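Local coordinates for protein multicopper oxidase type 1 (Nitrosomonas europaea, PDB 3G5W) that binds copper in a blue mononuclear site and copper-oxygen clusters, and probably works as a two-domain, laccase-like multicopper oxidase, at residues Gly18-His23 and Ser149-Pro154; Val187-Leu192 and Asp237-Met242; Asp197-Ile202 and Thr227-Pro232; Asp243-Trp248 and Tyr274-Ile279; Lys290-Phe295 and Ser310-Gly315. One frame throughout, in Å; residues are numbered along the deposited sequence.

Contact 1: residues Gly18-His23 and Ser149-Pro154; sequences GKRDFH and SWANKP
A type I beta turn, W150 to K153, docks on the start of strand 20-27 and joins the two cupredoxin-like halves of the chain. Its firmest link is backbone to backbone: H23 N donates to A151 O at 2.9 Å, approaching from above the carbonyl plane. Next to this bond, A151 CA lies over the centre of the F22 ring, a CH-pi contact at 3.5 Å from CA to ring centroid and 11° off the ring normal. The methyl of A151 lies nearer the CE2 side of the same ring, with F22 CE2 to A151 CB at 3.7 Å. Further along, P154 CG sits over a face of the H23 ring, displaced toward its rim, and is 3.8 Å from the ring centroid. On the polar flank R20, bent at chi2 and chi3, curls back so that NH1 donates to D21 O at 2.8 Å, in the carbonyl plane and on a lone pair. The same NH1 forms a salt bridge to D21 OD1, which also takes a weak bond from N152 ND2 at 3.4 Å; the carboxylate and amide planes are 64° apart. R13 completes this polar group: its NH1 forms a salt bridge with D21 OD2 and donates a hydrogen bond to N152 OD1. R115 reaches the O atoms of W150, A151 and H23, so three carbonyls around the joint share one guanidinium. The F22 ring meets W146, at the end of strand 137-146, edge-to-face, while helix 108-114 touches F22 and W150 through M114, and strand 2-15 pairs with the F22 backbone.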
# COMPACT_ATOMS: atom_id res chain seq x y z
N GLY A 18 27.20 -5.39 8.39
CA GLY A 18 28.58 -5.45 7.89
C GLY A 18 29.33 -4.17 8.17
O GLY A 18 29.44 -3.75 9.33
N LYS A 19 29.81 -3.53 7.10
CA LYS A 19 30.56 -2.28 7.20
C LYS A 19 29.72 -1.04 6.87
O LYS A 19 30.24 0.08 6.80
CB LYS A 19 31.81 -2.35 6.30
CG LYS A 19 32.91 -3.23 6.87
CD LYS A 19 34.01 -3.53 5.85
CE LYS A 19 35.16 -4.28 6.53
NZ LYS A 19 35.95 -5.10 5.57
N ARG A 20 28.41 -1.24 6.68
CA ARG A 20 27.51 -0.13 6.37
C ARG A 20 27.14 0.67 7.62
O ARG A 20 26.23 0.28 8.38
CB ARG A 20 26.28 -0.62 5.59
CG ARG A 20 25.17 0.41 5.34
CD ARG A 20 25.68 1.85 5.18
NE ARG A 20 26.49 2.02 3.99
CZ ARG A 20 27.45 2.94 3.85
NH1 ARG A 20 27.77 3.77 4.83
NH2 ARG A 20 28.11 2.99 2.70
N ASP A 21 27.84 1.78 7.83
CA ASP A 21 27.56 2.67 8.95
C ASP A 21 26.66 3.83 8.52
O ASP A 21 26.46 4.07 7.33
CB ASP A 21 28.86 3.17 9.62
CG ASP A 21 29.64 4.16 8.76
OD1 ASP A 21 29.41 4.25 7.53
OD2 ASP A 21 30.52 4.84 9.32
N PHE A 22 26.10 4.54 9.50
CA PHE A 22 25.24 5.69 9.22
C PHE A 22 25.39 6.75 10.31
O PHE A 22 25.54 6.41 11.48
CB PHE A 22 23.78 5.25 9.12
CG PHE A 22 23.10 5.71 7.86
CD1 PHE A 22 22.49 6.96 7.80
CD2 PHE A 22 23.08 4.90 6.73
CE1 PHE A 22 21.86 7.39 6.62
CE2 PHE A 22 22.46 5.31 5.56
CZ PHE A 22 21.85 6.57 5.51
N HIS A 23 25.36 8.01 9.90
CA HIS A 23 25.37 9.15 10.81
C HIS A 23 23.92 9.42 11.25
O HIS A 23 23.04 9.63 10.41
CB HIS A 23 25.97 10.37 10.11
CG HIS A 23 26.23 11.54 11.01
ND1 HIS A 23 25.30 12.04 11.89
CD2 HIS A 23 27.33 12.33 11.13
CE1 HIS A 23 25.81 13.08 12.53
NE2 HIS A 23 27.04 13.27 12.09
N SER A 149 23.80 6.65 0.14
CA SER A 149 24.54 7.77 -0.45
C SER A 149 24.61 8.98 0.49
O SER A 149 25.49 9.82 0.35
CB SER A 149 23.95 8.18 -1.80
OG SER A 149 22.71 8.84 -1.62
N TRP A 150 23.70 9.04 1.47
CA TRP A 150 23.69 10.13 2.45
C TRP A 150 24.19 9.71 3.83
O TRP A 150 24.13 10.50 4.78
CB TRP A 150 22.30 10.76 2.57
CG TRP A 150 21.74 11.26 1.26
CD1 TRP A 150 20.67 10.74 0.57
CD2 TRP A 150 22.21 12.37 0.47
NE1 TRP A 150 20.46 11.45 -0.58
CE2 TRP A 150 21.39 12.45 -0.67
CE3 TRP A 150 23.26 13.29 0.63
CZ2 TRP A 150 21.57 13.43 -1.66
CZ3 TRP A 150 23.44 14.27 -0.36
CH2 TRP A 150 22.60 14.33 -1.49
N ALA A 151 24.71 8.49 3.94
CA ALA A 151 25.10 7.91 5.22
C ALA A 151 25.92 8.87 6.06
O ALA A 151 25.63 9.09 7.24
CB ALA A 151 25.86 6.60 5.01
N ASN A 152 26.94 9.46 5.45
CA ASN A 152 27.83 10.34 6.18
C ASN A 152 27.74 11.80 5.77
O ASN A 152 28.72 12.54 5.80
CB ASN A 152 29.25 9.78 6.13
CG ASN A 152 29.41 8.53 6.98
OD1 ASN A 152 29.15 8.56 8.19
ND2 ASN A 152 29.81 7.44 6.36
N LYS A 153 26.52 12.21 5.41
CA LYS A 153 26.25 13.58 5.01
C LYS A 153 25.08 14.19 5.80
O LYS A 153 24.03 14.47 5.23
CB LYS A 153 26.02 13.66 3.50
CG LYS A 153 27.29 13.43 2.67
CD LYS A 153 27.01 13.48 1.17
CE LYS A 153 28.29 13.30 0.37
NZ LYS A 153 29.24 14.45 0.55
N PRO A 154 25.28 14.41 7.12
CA PRO A 154 24.22 14.96 7.98
C PRO A 154 23.76 16.33 7.49
O PRO A 154 24.58 17.14 7.07
CB PRO A 154 24.90 15.09 9.35
CG PRO A 154 26.35 15.12 9.05
CD PRO A 154 26.51 14.19 7.89

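Contact 2: residues Val187-Leu192 and Asp237-Met242; sequences VIRLRL and DVILNM
D237 OD1 is gripped by two N-H donors of one arginine, with a second positive charge close by. R189, extended from CG to NE, meets it side-on: NE donates at 2.8 Å to the anti lone pair of D237 OD1, and NH1 reaches the same oxygen from above the carboxylate plane, also at 2.8 Å. The oxygen stays in the guanidinium plane of R189, although the two planar groups are turned 66° apart. R191 NH1 stands 3.6 Å from D237 OD1, but the oxygen lies over the R191 guanidinium face, so only charges attract and no N-H is aimed at it. The two guanidinium groups also overlap, R191 NH2 lying 3.3 Å above the plane of R189, an approach the shared carboxylate probably makes tolerable. E132 pairs with R189, D138 with R191, and T99 bonds to D237 OD2. Underneath runs regular antiparallel pairing, with I188-L240 and L190-V238 as hydrogen-bonded pairs. These four residues put their side chains on the opposite face from the charges, where L240 CD1 touches both I188 CD1 and L190 CD1, 3.7 Å from the latter. I188 CG1 takes the crowded position between N and C (chi1 70°), beside the methyl of M242. Within the six-stranded cupredoxin-type sheet the pair is central, strand 137-146 flanking 187-194 and strand 209-214 flanking 235-241, while I180 and V182 of strand 180-182 press on the apolar face.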
# COMPACT_ATOMS: atom_id res chain seq x y z
N VAL A 187 2.39 -17.33 23.20
CA VAL A 187 1.57 -16.47 22.35
C VAL A 187 2.33 -15.17 22.26
O VAL A 187 2.56 -14.51 23.27
CB VAL A 187 0.17 -16.23 22.96
CG1 VAL A 187 -0.60 -15.17 22.15
CG2 VAL A 187 -0.61 -17.53 23.05
N ILE A 188 2.76 -14.81 21.06
CA ILE A 188 3.56 -13.60 20.90
C ILE A 188 2.78 -12.46 20.26
O ILE A 188 1.88 -12.68 19.45
CB ILE A 188 4.94 -13.84 20.20
CG1 ILE A 188 4.76 -14.16 18.71
CG2 ILE A 188 5.74 -14.93 20.93
CD1 ILE A 188 6.07 -14.42 17.96
N ARG A 189 3.13 -11.25 20.66
CA ARG A 189 2.55 -10.04 20.11
C ARG A 189 3.69 -9.31 19.42
O ARG A 189 4.65 -8.90 20.06
CB ARG A 189 1.98 -9.21 21.25
CG ARG A 189 1.31 -7.91 20.84
CD ARG A 189 0.72 -7.24 22.08
NE ARG A 189 0.01 -6.01 21.75
CZ ARG A 189 -0.94 -5.46 22.50
NH1 ARG A 189 -1.54 -4.34 22.10
NH2 ARG A 189 -1.31 -6.02 23.64
N LEU A 190 3.59 -9.18 18.09
CA LEU A 190 4.54 -8.38 17.33
C LEU A 190 3.96 -7.00 17.08
O LEU A 190 2.95 -6.84 16.39
CB LEU A 190 4.89 -9.05 16.00
CG LEU A 190 5.28 -10.53 15.97
CD1 LEU A 190 5.49 -10.98 14.52
CD2 LEU A 190 6.52 -10.81 16.81
N ARG A 191 4.61 -5.99 17.65
CA ARG A 191 4.17 -4.61 17.47
C ARG A 191 4.96 -4.01 16.31
O ARG A 191 6.12 -3.62 16.46
CB ARG A 191 4.36 -3.83 18.77
CG ARG A 191 3.63 -4.44 19.99
CD ARG A 191 3.90 -3.63 21.26
NE ARG A 191 3.22 -4.17 22.44
CZ ARG A 191 2.18 -3.60 23.05
NH1 ARG A 191 1.67 -2.47 22.59
NH2 ARG A 191 1.66 -4.17 24.13
N LEU A 192 4.33 -3.98 15.13
CA LEU A 192 4.99 -3.52 13.91
C LEU A 192 4.78 -2.02 13.77
O LEU A 192 3.65 -1.54 13.85
CB LEU A 192 4.43 -4.24 12.67
CG LEU A 192 4.35 -5.77 12.66
CD1 LEU A 192 3.75 -6.26 11.35
CD2 LEU A 192 5.72 -6.41 12.91
N ASP A 237 -0.50 -4.42 15.56
CA ASP A 237 -0.14 -5.48 16.51
C ASP A 237 -0.64 -6.81 15.97
O ASP A 237 -1.84 -7.00 15.74
CB ASP A 237 -0.73 -5.22 17.90
CG ASP A 237 -0.17 -3.96 18.56
OD1 ASP A 237 -0.05 -3.94 19.80
OD2 ASP A 237 0.13 -2.98 17.86
N VAL A 238 0.30 -7.73 15.77
CA VAL A 238 -0.01 -9.04 15.24
C VAL A 238 0.21 -10.07 16.33
O VAL A 238 1.31 -10.16 16.90
CB VAL A 238 0.87 -9.38 14.01
CG1 VAL A 238 0.50 -10.74 13.43
CG2 VAL A 238 0.74 -8.29 12.94
N ILE A 239 -0.84 -10.83 16.64
CA ILE A 239 -0.74 -11.88 17.64
C ILE A 239 -0.63 -13.26 16.97
O ILE A 239 -1.40 -13.58 16.05
CB ILE A 239 -1.89 -11.79 18.69
CG1 ILE A 239 -1.52 -10.75 19.75
CG2 ILE A 239 -2.10 -13.13 19.42
CD1 ILE A 239 -2.30 -9.47 19.70
N LEU A 240 0.37 -14.04 17.39
CA LEU A 240 0.63 -15.35 16.82
C LEU A 240 0.63 -16.40 17.93
O LEU A 240 1.33 -16.26 18.93
CB LEU A 240 1.99 -15.36 16.11
CG LEU A 240 2.37 -14.37 15.00
CD1 LEU A 240 3.90 -14.36 14.81
CD2 LEU A 240 1.72 -14.74 13.69
N ASN A 241 -0.17 -17.46 17.74
CA ASN A 241 -0.15 -18.59 18.66
C ASN A 241 0.98 -19.52 18.25
O ASN A 241 1.02 -19.98 17.11
CB ASN A 241 -1.49 -19.35 18.66
CG ASN A 241 -2.66 -18.49 19.14
OD1 ASN A 241 -2.52 -17.63 20.01
ND2 ASN A 241 -3.84 -18.72 18.55
N MET A 242 1.92 -19.76 19.17
CA MET A 242 3.10 -20.56 18.86
C MET A 242 2.81 -22.05 19.07
O MET A 242 3.22 -22.64 20.07
CB MET A 242 4.31 -20.13 19.71
CG MET A 242 4.83 -18.71 19.47
SD MET A 242 5.34 -18.35 17.75
CE MET A 242 3.85 -17.61 17.19

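Contact 3: residues Asp197-Ile202 and Thr227-Pro232; sequences DHVHAI and TVLIGP
V199 and L229 cross obliquely, V199 CG1 touching L229 CD1 at 3.6 Å. That leucine methyl also lies against A201 CB, and on the far side of A201 the CG2 of T227, anti to its backbone N, closes the row at 3.8 Å from A201 CB. The other face carries H200, I202, V228 and I230. There I230 CG2 takes the crowded position between N and C and meets H200 CB at 4.0 Å, while the H200 imidazole is held by D252 through ND1. Two antiparallel hydrogen-bonded pairs, H200-I230 and I202-V228, fix this arrangement; the I230 N to H200 O bond of 2.8 Å is almost straight, at 177°. Beyond the strands, P232 CG rests 3.4 Å from D197 O. An alanine in place of P232 would probably lose this ring contact and loosen the loop end, which also packs on V254 of the third subunit. T227 bonds through its backbone to K214 and D215 of the second subunit and touches that subunit's H61; the T227 side chain is about 6 Å from a bound Cu-O-Cu group, consistent with clusters at subunit interfaces. Strand 227-230 lies at the margin of its sheet within the chain, followed by 200-204 and 247-252, and L143, L192 and V238 cover the H200-I230 face.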
# COMPACT_ATOMS: atom_id res chain seq x y z
N ASP A 197 9.87 5.04 4.89
CA ASP A 197 9.25 5.77 3.78
C ASP A 197 8.42 4.86 2.88
O ASP A 197 7.57 5.33 2.13
CB ASP A 197 10.35 6.46 2.95
CG ASP A 197 9.80 7.48 1.99
OD1 ASP A 197 9.44 8.58 2.44
OD2 ASP A 197 9.71 7.17 0.78
N HIS A 198 8.69 3.55 2.97
CA HIS A 198 8.08 2.56 2.09
C HIS A 198 6.99 1.77 2.82
O HIS A 198 7.00 1.66 4.05
CB HIS A 198 9.12 1.56 1.59
CG HIS A 198 10.12 2.12 0.63
ND1 HIS A 198 10.94 1.33 -0.14
CD2 HIS A 198 10.43 3.40 0.31
CE1 HIS A 198 11.72 2.09 -0.89
NE2 HIS A 198 11.43 3.35 -0.64
N VAL A 199 6.07 1.22 2.03
CA VAL A 199 5.16 0.18 2.50
C VAL A 199 5.95 -1.12 2.69
O VAL A 199 6.84 -1.43 1.89
CB VAL A 199 4.00 -0.03 1.48
CG1 VAL A 199 3.00 -1.02 2.01
CG2 VAL A 199 3.31 1.30 1.17
N HIS A 200 5.66 -1.86 3.75
CA HIS A 200 6.28 -3.16 3.98
C HIS A 200 5.18 -4.20 4.04
O HIS A 200 4.07 -3.89 4.46
CB HIS A 200 7.07 -3.15 5.30
CG HIS A 200 8.08 -2.05 5.37
ND1 HIS A 200 9.32 -2.14 4.77
CD2 HIS A 200 8.03 -0.82 5.94
CE1 HIS A 200 9.99 -1.02 4.97
NE2 HIS A 200 9.22 -0.20 5.68
N ALA A 201 5.49 -5.41 3.60
CA ALA A 201 4.54 -6.53 3.61
C ALA A 201 5.09 -7.67 4.47
O ALA A 201 5.82 -8.54 3.98
CB ALA A 201 4.30 -7.01 2.19
N ILE A 202 4.77 -7.65 5.77
CA ILE A 202 5.41 -8.56 6.71
C ILE A 202 4.73 -9.92 6.71
O ILE A 202 3.58 -10.05 7.12
CB ILE A 202 5.50 -7.98 8.16
CG1 ILE A 202 6.23 -6.63 8.18
CG2 ILE A 202 6.18 -8.98 9.10
CD1 ILE A 202 7.64 -6.65 7.59
N THR A 227 0.23 -12.29 5.70
CA THR A 227 1.00 -11.13 5.23
C THR A 227 0.29 -9.83 5.62
O THR A 227 -0.89 -9.63 5.30
CB THR A 227 1.27 -11.19 3.70
OG1 THR A 227 1.89 -12.44 3.36
CG2 THR A 227 2.18 -10.05 3.23
N VAL A 228 1.02 -8.96 6.32
CA VAL A 228 0.48 -7.70 6.83
C VAL A 228 1.08 -6.53 6.05
O VAL A 228 2.27 -6.24 6.17
CB VAL A 228 0.81 -7.51 8.34
CG1 VAL A 228 0.17 -6.22 8.87
CG2 VAL A 228 0.35 -8.74 9.17
N LEU A 229 0.25 -5.86 5.25
CA LEU A 229 0.69 -4.69 4.51
C LEU A 229 0.64 -3.47 5.44
O LEU A 229 -0.44 -3.09 5.92
CB LEU A 229 -0.18 -4.48 3.26
CG LEU A 229 0.41 -3.62 2.14
CD1 LEU A 229 1.60 -4.32 1.50
CD2 LEU A 229 -0.67 -3.31 1.08
N ILE A 230 1.81 -2.89 5.71
CA ILE A 230 1.93 -1.78 6.66
C ILE A 230 2.64 -0.56 6.04
O ILE A 230 3.74 -0.68 5.49
CB ILE A 230 2.58 -2.23 8.02
CG1 ILE A 230 2.63 -1.06 9.01
CG2 ILE A 230 3.96 -2.87 7.81
CD1 ILE A 230 3.14 -1.42 10.39
N GLY A 231 1.98 0.59 6.11
CA GLY A 231 2.47 1.81 5.47
C GLY A 231 3.07 2.78 6.47
O GLY A 231 2.89 2.61 7.67
N PRO A 232 3.80 3.80 5.97
CA PRO A 232 4.45 4.78 6.84
C PRO A 232 3.50 5.40 7.87
O PRO A 232 2.41 5.85 7.52
CB PRO A 232 4.94 5.84 5.85
CG PRO A 232 5.17 5.08 4.59
CD PRO A 232 4.05 4.07 4.54

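Contact 4: residues Asp243-Trp248 and Tyr274-Ile279; sequences DNPGLW and YEEVGI
Y274, with CG anti to the carbonyl carbon (chi1 -78°), swings its ring along the backbone of 243-248. P245 CA stands over one ring face, 3.4 Å from the centroid and near the ring normal, a CH-pi contact. P245 CB adds a side-chain touch at 3.8 Å from Y274 CD1. At the far end the phenol oxygen accepts from N244 N at 3.1 Å, although the place of OH is less certain than that of the ring. W248, also with CG anti to its carbonyl carbon, turns its indole so that NE1 donates to N244 O at 2.8 Å, almost along the C=O axis. Its five-membered ring meets Y274 rim to rim, planes 74° apart, with neither over the other's face. G246 is nearly fully extended here, and a side chain on it would collide with W248 CZ2. Strands 247-252 and 269-274 are antiparallel neighbours in a cupredoxin-type sheet, and this contact lies where one enters it and the other leaves. Y274 N gives a weak bond to G246 O at 3.3 Å. V277 places CG2 in the crowded position between N and C, so that it lies 3.9 Å from L247 CD2; the two side chains run alongside one another, pointing opposite ways. W69 of the second subunit packs on L247, W248 and V277, and R66 of that subunit forms a salt bridge with D243. K184 holds the carboxylate of E276 through its backbone N.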
# COMPACT_ATOMS: atom_id res chain seq x y z
N ASP A 243 2.11 -22.66 18.11
CA ASP A 243 1.64 -24.04 18.25
C ASP A 243 2.27 -25.00 17.23
O ASP A 243 1.77 -26.11 17.03
CB ASP A 243 0.12 -24.08 18.11
CG ASP A 243 -0.37 -23.58 16.75
OD1 ASP A 243 -1.60 -23.51 16.56
OD2 ASP A 243 0.46 -23.27 15.86
N ASN A 244 3.37 -24.59 16.61
CA ASN A 244 3.90 -25.31 15.46
C ASN A 244 5.43 -25.30 15.45
O ASN A 244 6.04 -24.53 14.69
CB ASN A 244 3.29 -24.72 14.16
CG ASN A 244 3.70 -25.47 12.90
OD1 ASN A 244 3.55 -24.95 11.78
ND2 ASN A 244 4.21 -26.69 13.06
N PRO A 245 6.07 -26.13 16.31
CA PRO A 245 7.53 -26.15 16.40
C PRO A 245 8.28 -26.34 15.08
O PRO A 245 7.97 -27.24 14.29
CB PRO A 245 7.81 -27.30 17.37
CG PRO A 245 6.59 -27.34 18.24
CD PRO A 245 5.46 -27.07 17.27
N GLY A 246 9.25 -25.44 14.86
CA GLY A 246 10.12 -25.46 13.69
C GLY A 246 11.01 -24.22 13.68
O GLY A 246 11.11 -23.51 14.68
N LEU A 247 11.68 -24.00 12.55
CA LEU A 247 12.41 -22.76 12.30
C LEU A 247 11.68 -22.04 11.18
O LEU A 247 11.49 -22.60 10.09
CB LEU A 247 13.88 -23.05 11.94
CG LEU A 247 14.70 -23.83 12.98
CD1 LEU A 247 16.10 -24.12 12.49
CD2 LEU A 247 14.75 -23.11 14.34
N TRP A 248 11.25 -20.81 11.46
CA TRP A 248 10.28 -20.12 10.61
C TRP A 248 10.72 -18.72 10.24
O TRP A 248 11.03 -17.90 11.11
CB TRP A 248 8.94 -20.03 11.33
CG TRP A 248 8.39 -21.34 11.79
CD1 TRP A 248 8.34 -21.81 13.08
CD2 TRP A 248 7.81 -22.36 10.97
NE1 TRP A 248 7.75 -23.05 13.11
CE2 TRP A 248 7.42 -23.41 11.83
CE3 TRP A 248 7.58 -22.47 9.59
CZ2 TRP A 248 6.81 -24.58 11.34
CZ3 TRP A 248 6.98 -23.64 9.11
CH2 TRP A 248 6.59 -24.67 9.99
N TYR A 274 11.88 -22.28 17.69
CA TYR A 274 11.29 -23.02 18.81
C TYR A 274 12.36 -23.83 19.53
O TYR A 274 13.18 -24.50 18.89
CB TYR A 274 10.24 -24.00 18.33
CG TYR A 274 8.89 -23.43 17.99
CD1 TYR A 274 7.77 -23.77 18.75
CD2 TYR A 274 8.71 -22.62 16.86
CE1 TYR A 274 6.52 -23.30 18.43
CE2 TYR A 274 7.44 -22.14 16.53
CZ TYR A 274 6.36 -22.49 17.32
OH TYR A 274 5.10 -22.07 17.03
N GLU A 275 12.34 -23.81 20.86
CA GLU A 275 13.34 -24.55 21.62
C GLU A 275 13.21 -26.06 21.41
O GLU A 275 14.19 -26.79 21.51
CB GLU A 275 13.34 -24.17 23.10
CG GLU A 275 12.06 -24.40 23.84
CD GLU A 275 12.21 -24.14 25.34
OE1 GLU A 275 12.64 -23.02 25.72
OE2 GLU A 275 11.89 -25.05 26.13
N GLU A 276 11.99 -26.52 21.08
CA GLU A 276 11.72 -27.94 20.83
C GLU A 276 12.55 -28.53 19.68
O GLU A 276 12.99 -29.69 19.77
CB GLU A 276 10.22 -28.17 20.57
CG GLU A 276 9.33 -28.06 21.82
CD GLU A 276 8.86 -26.64 22.11
OE1 GLU A 276 8.12 -26.45 23.11
OE2 GLU A 276 9.21 -25.70 21.37
N VAL A 277 12.76 -27.77 18.61
CA VAL A 277 13.52 -28.28 17.45
C VAL A 277 15.02 -27.96 17.48
O VAL A 277 15.80 -28.59 16.78
CB VAL A 277 12.90 -27.85 16.07
CG1 VAL A 277 11.42 -28.21 16.00
CG2 VAL A 277 13.12 -26.37 15.79
N GLY A 278 15.41 -26.99 18.30
CA GLY A 278 16.81 -26.61 18.42
C GLY A 278 17.35 -25.91 17.19
O GLY A 278 16.65 -25.76 16.19
N ILE A 279 18.61 -25.49 17.25
CA ILE A 279 19.22 -24.77 16.14
C ILE A 279 20.39 -25.53 15.50
O ILE A 279 21.05 -25.03 14.59
CB ILE A 279 19.63 -23.33 16.54
CG1 ILE A 279 20.67 -23.34 17.67
CG2 ILE A 279 18.40 -22.52 16.95
CD1 ILE A 279 21.44 -22.03 17.81

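Contact 5: residues Lys290-Phe295 and Ser310-Gly315; sequences KFVPDF and SKVFKG
A type II beta turn from V292 to F295, with D294 at positive phi (73°), faces a short helical bend at 311-313, and no direct hydrogen bond joins the two. V292 and V312 meet tip to tip, CG1 of the first 3.8 Å from CG2 of the second. V312 CG1 also sits at the edge of the F295 ring. F313, with CG anti to its carbonyl carbon, drives its ring edge at the turn: F313 CZ is 3.1 Å from F295 O, which lies in the plane of the ring, a tight approach. The F295 and F313 rings are oblique, planes 51° apart, and touch at CD2 and CE1. S310 opens the bend as an ST turn, its OG accepting from V312 N at 3.0 Å; this belongs to the C-terminal tail, whose F313 backbone pairs with V31 and whose strand 316-317 joins strand 2-15. An alanine in place of F313 would probably lose both the wedge against F295 and the edge-to-face contact with Y297. Two waters bridge the polar side. One donates to D294 OD2 at 2.7 Å, the other to D294 O at 2.7 Å, and each also bonds to S310 OG. S300 OG is a further partner of D294 OD2, and N170 ND2 bonds to F295 O.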
# COMPACT_ATOMS: atom_id res chain seq x y z
N LYS A 290 25.49 -15.69 17.92
CA LYS A 290 25.58 -15.12 19.26
C LYS A 290 24.28 -14.37 19.55
O LYS A 290 24.04 -13.30 18.99
CB LYS A 290 26.75 -14.12 19.32
CG LYS A 290 28.14 -14.73 19.47
CD LYS A 290 28.46 -15.04 20.94
CE LYS A 290 28.44 -13.79 21.83
NZ LYS A 290 27.79 -14.08 23.14
N PHE A 291 23.43 -14.94 20.41
CA PHE A 291 22.13 -14.34 20.70
C PHE A 291 22.26 -13.05 21.52
O PHE A 291 23.01 -12.99 22.50
CB PHE A 291 21.22 -15.33 21.42
CG PHE A 291 19.83 -14.80 21.67
CD1 PHE A 291 19.40 -14.52 22.96
CD2 PHE A 291 18.95 -14.58 20.60
CE1 PHE A 291 18.12 -14.03 23.20
CE2 PHE A 291 17.67 -14.09 20.83
CZ PHE A 291 17.25 -13.82 22.13
N VAL A 292 21.52 -12.02 21.09
CA VAL A 292 21.46 -10.78 21.85
C VAL A 292 20.04 -10.57 22.41
O VAL A 292 19.11 -10.31 21.63
CB VAL A 292 21.91 -9.56 21.01
CG1 VAL A 292 21.81 -8.27 21.82
CG2 VAL A 292 23.34 -9.75 20.48
N PRO A 293 19.86 -10.72 23.74
CA PRO A 293 18.55 -10.43 24.34
C PRO A 293 18.19 -8.95 24.27
O PRO A 293 19.08 -8.10 24.20
CB PRO A 293 18.73 -10.86 25.80
CG PRO A 293 19.91 -11.78 25.80
CD PRO A 293 20.82 -11.19 24.76
N ASP A 294 16.89 -8.67 24.26
CA ASP A 294 16.32 -7.31 24.25
C ASP A 294 16.45 -6.53 22.93
O ASP A 294 16.27 -5.31 22.91
CB ASP A 294 16.88 -6.48 25.42
CG ASP A 294 15.84 -5.56 26.04
OD1 ASP A 294 14.63 -5.81 25.87
OD2 ASP A 294 16.24 -4.59 26.72
N PHE A 295 16.75 -7.22 21.83
CA PHE A 295 16.84 -6.59 20.51
C PHE A 295 15.47 -6.11 19.99
O PHE A 295 15.39 -5.25 19.09
CB PHE A 295 17.51 -7.51 19.49
CG PHE A 295 17.59 -6.92 18.10
CD1 PHE A 295 16.68 -7.31 17.11
CD2 PHE A 295 18.53 -5.95 17.80
CE1 PHE A 295 16.72 -6.76 15.84
CE2 PHE A 295 18.58 -5.38 16.53
CZ PHE A 295 17.67 -5.78 15.54
N SER A 310 19.08 1.21 26.30
CA SER A 310 19.69 -0.08 26.06
C SER A 310 21.02 0.02 25.35
O SER A 310 21.13 0.69 24.33
CB SER A 310 18.78 -0.98 25.24
OG SER A 310 19.45 -2.20 24.94
N LYS A 311 22.02 -0.69 25.89
CA LYS A 311 23.34 -0.77 25.27
C LYS A 311 23.29 -1.54 23.95
O LYS A 311 24.19 -1.40 23.11
CB LYS A 311 24.35 -1.42 26.23
CG LYS A 311 24.67 -0.59 27.47
CD LYS A 311 25.72 -1.30 28.34
CE LYS A 311 25.95 -0.60 29.67
NZ LYS A 311 27.03 0.43 29.59
N VAL A 312 22.25 -2.34 23.75
CA VAL A 312 22.03 -3.05 22.49
C VAL A 312 21.89 -2.08 21.31
O VAL A 312 22.41 -2.34 20.22
CB VAL A 312 20.79 -3.98 22.56
CG1 VAL A 312 20.51 -4.65 21.20
CG2 VAL A 312 20.97 -5.04 23.67
N PHE A 313 21.20 -0.96 21.54
CA PHE A 313 20.91 0.03 20.49
C PHE A 313 21.85 1.23 20.47
O PHE A 313 21.76 2.08 19.57
CB PHE A 313 19.46 0.52 20.61
CG PHE A 313 18.45 -0.58 20.53
CD1 PHE A 313 18.48 -1.51 19.50
CD2 PHE A 313 17.43 -0.67 21.48
CE1 PHE A 313 17.53 -2.53 19.41
CE2 PHE A 313 16.47 -1.69 21.40
CZ PHE A 313 16.53 -2.62 20.36
N LYS A 314 22.75 1.31 21.45
CA LYS A 314 23.64 2.46 21.59
C LYS A 314 24.70 2.48 20.49
O LYS A 314 25.31 1.46 20.18
CB LYS A 314 24.30 2.47 22.97
CG LYS A 314 25.02 3.76 23.28
CD LYS A 314 25.26 3.93 24.77
CE LYS A 314 26.04 5.21 25.03
NZ LYS A 314 25.23 6.42 24.69
N GLY A 315 24.90 3.66 19.90
CA GLY A 315 25.94 3.83 18.89
C GLY A 315 27.21 4.43 19.49
O GLY A 315 27.39 4.41 20.72
O HOH W 1 18.77 -3.79 27.12
O HOH W 2 16.86 -3.10 24.30

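Contacts 2 and 3 are buried strand pairings in the two facing sheets of the second cupredoxin-like half, and they touch each other: L192 packs on I202 and I230, and V238 on V228. Contact 4 continues from contact 2 at M242 and shares a sheet with contact 3, but it lies at the periphery, where aromatic and proline packing replaces regular pairing. Contacts 3 and 4 both reach the second subunit, whereas contacts 1, 2 and 5 touch no other chain. Contacts 1 and 5 are partly buried loop joints: the first relies on one backbone bond, CH-pi packing and charged groups, the second on apolar edges and bridging waters.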